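Local structure of polysaccharide deacetylase (Bacillus anthracis, 2J13) at residues 121-124 / 125-129. The protein is a zinc-containing family 4 carbohydrate esterase that probably removes N-acetyl groups from polysaccharide, most likely the peptidoglycan of the bacterial cell wall. Sequence-based numbering, arbitrary orientation. Where two conformers were deposited one is given.
Sequences TAVN and DEKLR
The N-terminus of helix 125-143 in the NodB-type deacetylase domain is built here, where Val123 and Asn124 of the incoming loop meet Lys127 and Leu128 of the first turn. Asn124 occupies the N-cap position, yet it contributes its carbonyl rather than a side-chain cap: Leu128 N donates to Asn124 O over 2.9 Å, with an N-H...O angle of 161°, closing the first turn. Asn124 was modelled in two conformers; in the one described, its side chain runs alongside that of Glu126, both pointing the same way with amide and carboxylate planes 44° apart, and Glu126 OE2 approaches Asn124 CB to 3.2 Å. With Glu126 CG between the backbone N and the carbonyl carbon (chi1 46°), a further bend at chi2 brings the carboxylate alongside Asn124.

On the apolar side, Val123 CG2 packs 3.9 Å from Leu128 CB, the two side chains crossing nearly at right angles, while Val123 CB lies 3.9 Å from Lys127 CG. The lysine lends only the base of its chain, its NZ being engaged in a salt bridge with Glu131 one turn further on. A water lies between Val123 O and Asp125 OD1, 2.6 Å from the latter, and can link the two; Asp125 OD2 pairs with Arg161 at the start of helix 160-168, against which Leu128 also packs. The start of the helix thus combines a backbone bond, an apolar contact and the Asp125-Arg161 salt bridge. The positive end of the helix dipole probably favours the ionised form of Glu126 and, together with Arg161, that of Asp125.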
loop_
_atom_site.group_PDB
_atom_site.type_symbol
_atom_site.label_atom_id
_atom_site.label_comp_id
_atom_site.label_asym_id
_atom_site.label_seq_id
_atom_site.Cartn_x
_atom_site.Cartn_y
_atom_site.Cartn_z
ATOM N N THR A 121 -0.318 16.912 -2.597
ATOM C CA THR A 121 -0.760 18.241 -2.179
ATOM C C THR A 121 -0.117 19.357 -3.021
ATOM O O THR A 121 -0.559 20.535 -2.926
ATOM C CB THR A 121 -0.420 18.445 -0.680
ATOM O OG1 THR A 121 0.980 18.237 -0.498
ATOM C CG2 THR A 121 -1.202 17.501 0.218
ATOM N N ALA A 122 0.927 19.028 -3.800
ATOM C CA ALA A 122 1.714 19.989 -4.580
ATOM C C ALA A 122 1.327 20.026 -6.051
ATOM O O ALA A 122 1.953 20.747 -6.836
ATOM C CB ALA A 122 3.201 19.667 -4.480
ATOM N N VAL A 123 0.327 19.251 -6.448
ATOM C CA VAL A 123 0.003 19.189 -7.882
ATOM C C VAL A 123 -1.407 19.630 -8.096
ATOM O O VAL A 123 -2.232 19.562 -7.179
ATOM C CB VAL A 123 0.210 17.762 -8.415
ATOM C CG1 VAL A 123 1.647 17.334 -8.169
ATOM C CG2 VAL A 123 -0.808 16.787 -7.784
ATOM N N ASN A 124 -1.716 20.094 -9.312
ATOM C CA ASN A 124 -3.074 20.459 -9.665
ATOM C C ASN A 124 -3.974 19.229 -9.913
ATOM O O ASN A 124 -3.478 18.074 -9.994
ATOM C CB ASN A 124 -3.046 21.415 -10.872
ATOM C CG ASN A 124 -2.227 22.683 -10.601
ATOM O OD1 ASN A 124 -2.105 23.135 -9.455
ATOM N ND2 ASN A 124 -1.673 23.262 -11.652
ATOM N N ASP A 125 -5.275 19.439 -10.016
ATOM C CA ASP A 125 -6.251 18.336 -10.066
ATOM C C ASP A 125 -6.082 17.456 -11.322
ATOM O O ASP A 125 -6.172 16.221 -11.253
ATOM C CB ASP A 125 -7.689 18.828 -10.017
ATOM C CG ASP A 125 -8.071 19.440 -8.686
ATOM O OD1 ASP A 125 -7.231 19.428 -7.753
ATOM O OD2 ASP A 125 -9.248 19.896 -8.580
ATOM N N GLU A 126 -5.923 18.117 -12.463
ATOM C CA GLU A 126 -5.656 17.442 -13.737
ATOM C C GLU A 126 -4.421 16.515 -13.617
ATOM O O GLU A 126 -4.436 15.357 -14.071
ATOM C CB GLU A 126 -5.494 18.512 -14.838
ATOM C CG GLU A 126 -4.585 19.769 -14.518
ATOM C CD GLU A 126 -5.210 20.950 -13.631
ATOM O OE1 GLU A 126 -6.242 20.826 -12.970
ATOM O OE2 GLU A 126 -4.607 22.044 -13.604
ATOM N N LYS A 127 -3.366 17.024 -12.995
ATOM C CA LYS A 127 -2.123 16.288 -12.816
ATOM C C LYS A 127 -2.336 15.134 -11.855
ATOM O O LYS A 127 -1.850 14.012 -12.103
ATOM C CB LYS A 127 -1.017 17.220 -12.298
ATOM C CG LYS A 127 0.336 16.593 -12.125
ATOM C CD LYS A 127 0.793 15.808 -13.361
ATOM C CE LYS A 127 2.175 15.206 -13.159
ATOM N NZ LYS A 127 2.433 14.008 -14.050
ATOM N N LEU A 128 -3.044 15.355 -10.759
ATOM C CA LEU A 128 -3.307 14.249 -9.837
ATOM C C LEU A 128 -4.093 13.133 -10.524
ATOM O O LEU A 128 -3.801 11.930 -10.338
ATOM C CB LEU A 128 -4.049 14.714 -8.577
ATOM C CG LEU A 128 -4.298 13.589 -7.575
ATOM C CD1 LEU A 128 -2.961 12.954 -7.134
ATOM C CD2 LEU A 128 -5.117 14.047 -6.373
ATOM N N ARG A 129 -5.079 13.499 -11.341
ATOM C CA ARG A 129 -5.888 12.491 -12.029
ATOM C C ARG A 129 -4.998 11.721 -12.981
ATOM O O ARG A 129 -5.106 10.489 -13.051
ATOM C CB ARG A 129 -7.068 13.148 -12.790
ATOM C CG ARG A 129 -8.172 13.574 -11.847
ATOM C CD ARG A 129 -9.503 13.837 -12.505
ATOM N NE ARG A 129 -10.314 14.689 -11.625
ATOM C CZ ARG A 129 -10.308 16.021 -11.658
ATOM N NH1 ARG A 129 -9.539 16.676 -12.518
ATOM N NH2 ARG A 129 -11.068 16.695 -10.805
HETATM O O HOH W 1 -5.075 18.374 -6.632
#